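PDB 5JUF: transcriptional regulator from Streptococcus thermophilus LMD-9, which probably acts as an RNPP-family quorum sensor that activates transcription of competence genes when its tetratricopeptide domain responds to a signalling peptide. Local coordinates for residues E119-T122 with L123-E127; T228-D231 with K232-V236. All coordinates share one frame; numbering follows the deposited sequence.

Contact 1: E119-T122 with L123-E127; sequences ELLT and LDILE
Leu121 and Ile125 meet one turn apart on helix 117-130, a helix of the tetratricopeptide region that is largely buried at this point, and their side chains cross obliquely. The touch is made by the delta methyls: Leu121 CD1 lies 3.4 Å from Ile125 CD1, tighter than usual for two carbons. Leu121 reaches this position because its CG stands anti to the backbone N (chi1 -167°) and leans toward the C-terminal turn, while Ile125 sends CG1 back along the helix to 3.2 Å from Leu121 O. The same carbonyl accepts Ile125 N at 2.8 Å, nearly along the C=O axis, so Leu121 O is flanked by an amide and by the aliphatic chain of a single residue.

Three further i to i+4 bonds continue the pattern along the helix, with Leu123 N donating to Glu119 O, Asp124 N to Leu120 O and Leu126 N to Thr122 O. The last is the straightest at nitrogen, with an N-H...O angle of 168°. Leu126 CG, the branch point of its side chain, lies 3.4 Å from Thr122 O.

Further out, neighbouring helices pack on the faces of helix 117-130. Leu121 packs on Val141, Ile144 and Leu148 of helix 139-152, Ile125 on Tyr168 of helix 160-173, and Leu126 on Leu164, Leu85 and Ile104. The buried carboxylate of Glu119 is held by three residues: OE1 by the Lys82 salt bridge and the Tyr78 hydroxyl, OE2 by the Asn161 side-chain amide. These partners would be expected to offset its charge and favour the ionised form. Asp124, partly exposed, packs instead against Val141 and Tyr108; its chi1 of -75° folds the carboxylate back over the preceding turn, where OD2 comes to 3.3 Å from Leu120 O, a pair of acceptors.

Contact 2: T228-D231 with K232-V236; sequences TVVD and KALAV
Helix 226-240, one of the antiparallel helices from which the tetratricopeptide domain is built, contributes two successive turns here, one face buried and the other facing outward. On the side turned to helix 246-260, Val230 and Leu234 lie side by side and point the same way, one turn apart. Val230 CG1 comes to 4.2 Å from Leu234 CD1, an ordinary methyl-to-methyl contact. CG1 is the branch that stands anti to the backbone N (chi1 168°), which carries it past the carbonyl carbon toward the next turn. Leu234 has the other chi1 setting, with CG beside its own N, and that carbon lies 3.4 Å from Val230 O. That oxygen also receives Leu234 N at 3.0 Å.

The remaining main-chain bonds follow the same i to i+4 pattern: Lys232 N to Thr228 O, Ala233 N to Val229 O, and Ala235 N to Asp231 O. The methyls follow the helix geometry, Ala233 CB lying 3.5 Å from Val229 O and Ala235 CB 3.6 Å from Asp231 O, the usual distance for a CB one turn on.

Lys232 has its CB 3.6 Å from Thr228 O, but the rest of the chain leads away from the preceding turn. It runs extended as far as CE and bends at chi4 (76°), and its ammonium donates to the main-chain oxygens of Leu192 and Gln194. A charged group is thereby tied to the C-terminal end of helix 181-192 and the loop after it, where carbonyls would be expected to stabilise it.

Val230, Ala233 and Leu234 share Val249 of helix 246-260 as a neighbour, while Val229 and Ala233 face Ile213 and Phe207 of helix 200-219. A helix packed against both the helix before it and the one after it is typical of the tetratricopeptide-type helical solenoid.

Overall arrangement
From the N terminus, the chain passes through the helix-turn-helix region and enters the tetratricopeptide region, where contact 1 comes first, on helix 117-130. Contact 2 follows about a hundred residues later on helix 226-240. Each lies within one continuous helix, so neither closes a loop, and they neither nest nor cross. Their centres are 26 Å apart and their nearest atoms about 15 Å, without touching. Residues 119-127 lie nearer the geometric centre of the chain (about 9 Å from it, centre to centre, against about 18 Å), among helices 76-86, 94-111, 139-152 and 160-173. Residues 228-236 sit farther out, joining helices 181-192, 200-219 and 246-260, toward the C-terminal part of the same all-helical domain.

Contact 1: E119-T122 with L123-E127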
loop_
_atom_site.group_PDB
_atom_site.type_symbol
_atom_site.label_atom_id
_atom_site.label_comp_id
_atom_site.label_asym_id
_atom_site.label_seq_id
_atom_site.Cartn_x
_atom_site.Cartn_y
_atom_site.Cartn_z
ATOM N N GLU A 119 4.543 -0.389 10.511
ATOM C CA GLU A 119 3.797 0.866 10.460
ATOM C C GLU A 119 4.667 2.006 9.963
ATOM O O GLU A 119 4.225 2.827 9.157
ATOM C CB GLU A 119 3.227 1.204 11.841
ATOM C CG GLU A 119 2.124 0.268 12.285
ATOM C CD GLU A 119 0.875 0.378 11.414
ATOM O OE1 GLU A 119 0.631 1.471 10.866
ATOM O OE2 GLU A 119 0.151 -0.631 11.263
ATOM N N LEU A 120 5.899 2.096 10.460
ATOM C CA LEU A 120 6.797 3.134 9.969
ATOM C C LEU A 120 7.028 2.990 8.468
ATOM O O LEU A 120 7.079 3.986 7.740
ATOM C CB LEU A 120 8.118 3.087 10.745
ATOM C CG LEU A 120 8.014 3.374 12.252
ATOM C CD1 LEU A 120 9.314 3.046 13.012
ATOM C CD2 LEU A 120 7.630 4.819 12.489
ATOM N N LEU A 121 7.150 1.759 7.976
ATOM C CA LEU A 121 7.359 1.577 6.544
ATOM C C LEU A 121 6.143 2.051 5.745
ATOM O O LEU A 121 6.287 2.695 4.694
ATOM C CB LEU A 121 7.669 0.107 6.274
ATOM C CG LEU A 121 8.230 -0.340 4.923
ATOM C CD1 LEU A 121 7.116 -0.764 4.049
ATOM C CD2 LEU A 121 9.141 0.674 4.226
ATOM N N THR A 122 4.943 1.735 6.232
ATOM C CA THR A 122 3.700 2.245 5.654
ATOM C C THR A 122 3.718 3.762 5.500
ATOM O O THR A 122 3.312 4.292 4.457
ATOM C CB THR A 122 2.525 1.814 6.537
ATOM O OG1 THR A 122 2.230 0.437 6.265
ATOM C CG2 THR A 122 1.313 2.667 6.293
ATOM N N LEU A 123 4.182 4.477 6.529
ATOM C CA LEU A 123 4.264 5.935 6.444
ATOM C C LEU A 123 5.334 6.376 5.450
ATOM O O LEU A 123 5.126 7.344 4.707
ATOM C CB LEU A 123 4.532 6.534 7.831
ATOM C CG LEU A 123 3.443 6.231 8.882
ATOM C CD1 LEU A 123 3.856 6.709 10.259
ATOM C CD2 LEU A 123 2.107 6.861 8.477
ATOM N N ASP A 124 6.485 5.680 5.423
ATOM C CA ASP A 124 7.557 6.009 4.477
ATOM C C ASP A 124 7.106 5.799 3.036
ATOM O O ASP A 124 7.478 6.568 2.142
ATOM C CB ASP A 124 8.807 5.152 4.751
ATOM C CG ASP A 124 9.590 5.605 5.997
ATOM O OD1 ASP A 124 9.711 6.817 6.234
ATOM O OD2 ASP A 124 10.084 4.736 6.737
ATOM N N ILE A 125 6.328 4.743 2.795
ATOM C CA ILE A 125 5.776 4.473 1.463
ATOM C C ILE A 125 4.900 5.635 1.005
ATOM O O ILE A 125 5.057 6.162 -0.103
ATOM C CB ILE A 125 4.979 3.152 1.482
ATOM C CG1 ILE A 125 5.917 1.943 1.569
ATOM C CG2 ILE A 125 4.064 3.052 0.251
ATOM C CD1 ILE A 125 5.174 0.589 1.634
ATOM N N LEU A 126 3.948 6.033 1.851
ATOM C CA LEU A 126 3.052 7.132 1.509
ATOM C C LEU A 126 3.831 8.413 1.237
ATOM O O LEU A 126 3.533 9.148 0.284
ATOM C CB LEU A 126 2.047 7.339 2.641
ATOM C CG LEU A 126 1.031 6.217 2.882
ATOM C CD1 LEU A 126 0.341 6.406 4.231
ATOM C CD2 LEU A 126 -0.004 6.143 1.763
ATOM N N GLU A 127 4.844 8.695 2.050
ATOM C CA GLU A 127 5.639 9.896 1.830
ATOM C C GLU A 127 6.388 9.828 0.503
ATOM O O GLU A 127 6.421 10.806 -0.252
ATOM C CB GLU A 127 6.621 10.099 2.976
ATOM C CG GLU A 127 7.512 11.301 2.779
ATOM C CD GLU A 127 8.377 11.574 3.989
ATOM O OE1 GLU A 127 9.087 10.646 4.431
ATOM O OE2 GLU A 127 8.334 12.712 4.502
#

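Contact 2: T228-D231 with K232-V236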
loop_
_atom_site.group_PDB
_atom_site.type_symbol
_atom_site.label_atom_id
_atom_site.label_comp_id
_atom_site.label_asym_id
_atom_site.label_seq_id
_atom_site.Cartn_x
_atom_site.Cartn_y
_atom_site.Cartn_z
ATOM N N THR A 228 -12.118 -6.760 -15.517
ATOM C CA THR A 228 -12.205 -7.180 -14.121
ATOM C C THR A 228 -11.702 -6.093 -13.184
ATOM O O THR A 228 -12.302 -5.845 -12.133
ATOM C CB THR A 228 -11.407 -8.468 -13.918
ATOM O OG1 THR A 228 -11.851 -9.441 -14.862
ATOM C CG2 THR A 228 -11.583 -9.008 -12.500
ATOM N N VAL A 229 -10.592 -5.444 -13.544
ATOM C CA VAL A 229 -10.083 -4.316 -12.772
ATOM C C VAL A 229 -11.112 -3.189 -12.737
ATOM O O VAL A 229 -11.417 -2.630 -11.677
ATOM C CB VAL A 229 -8.743 -3.840 -13.367
ATOM C CG1 VAL A 229 -8.229 -2.606 -12.645
ATOM C CG2 VAL A 229 -7.714 -4.980 -13.335
ATOM N N VAL A 230 -11.662 -2.836 -13.905
ATOM C CA VAL A 230 -12.671 -1.779 -13.975
ATOM C C VAL A 230 -13.864 -2.106 -13.079
ATOM O O VAL A 230 -14.326 -1.263 -12.298
ATOM C CB VAL A 230 -13.111 -1.558 -15.432
ATOM C CG1 VAL A 230 -14.362 -0.669 -15.485
ATOM C CG2 VAL A 230 -11.968 -0.949 -16.243
ATOM N N ASP A 231 -14.394 -3.330 -13.193
ATOM C CA ASP A 231 -15.560 -3.721 -12.402
ATOM C C ASP A 231 -15.267 -3.690 -10.907
ATOM O O ASP A 231 -16.114 -3.261 -10.112
ATOM C CB ASP A 231 -16.043 -5.112 -12.813
ATOM C CG ASP A 231 -16.722 -5.116 -14.164
ATOM O OD1 ASP A 231 -17.195 -4.040 -14.602
ATOM O OD2 ASP A 231 -16.790 -6.200 -14.782
ATOM N N LYS A 232 -14.084 -4.146 -10.495
ATOM C CA LYS A 232 -13.797 -4.098 -9.063
ATOM C C LYS A 232 -13.637 -2.664 -8.571
ATOM O O LYS A 232 -14.030 -2.350 -7.443
ATOM C CB LYS A 232 -12.553 -4.916 -8.712
ATOM C CG LYS A 232 -12.526 -5.284 -7.226
ATOM C CD LYS A 232 -11.354 -6.150 -6.847
ATOM C CE LYS A 232 -11.493 -6.680 -5.415
ATOM N NZ LYS A 232 -12.478 -7.807 -5.259
ATOM N N ALA A 233 -13.068 -1.781 -9.393
ATOM C CA ALA A 233 -12.966 -0.381 -8.995
ATOM C C ALA A 233 -14.353 0.232 -8.821
ATOM O O ALA A 233 -14.597 0.982 -7.867
ATOM C CB ALA A 233 -12.149 0.402 -10.032
ATOM N N LEU A 234 -15.281 -0.091 -9.726
ATOM C CA LEU A 234 -16.641 0.430 -9.605
ATOM C C LEU A 234 -17.327 -0.109 -8.355
ATOM O O LEU A 234 -18.094 0.603 -7.699
ATOM C CB LEU A 234 -17.453 0.079 -10.854
ATOM C CG LEU A 234 -17.075 0.796 -12.158
ATOM C CD1 LEU A 234 -17.813 0.167 -13.314
ATOM C CD2 LEU A 234 -17.386 2.282 -12.072
ATOM N N ALA A 235 -17.062 -1.366 -8.007
ATOM C CA ALA A 235 -17.654 -1.939 -6.803
ATOM C C ALA A 235 -17.116 -1.264 -5.542
ATOM O O ALA A 235 -17.875 -1.003 -4.602
ATOM C CB ALA A 235 -17.389 -3.446 -6.756
ATOM N N VAL A 236 -15.809 -0.991 -5.497
ATOM C CA VAL A 236 -15.244 -0.219 -4.393
ATOM C C VAL A 236 -15.897 1.155 -4.314
ATOM O O VAL A 236 -16.265 1.622 -3.229
ATOM C CB VAL A 236 -13.711 -0.100 -4.533
ATOM C CG1 VAL A 236 -13.156 0.866 -3.498
ATOM C CG2 VAL A 236 -13.043 -1.462 -4.371
#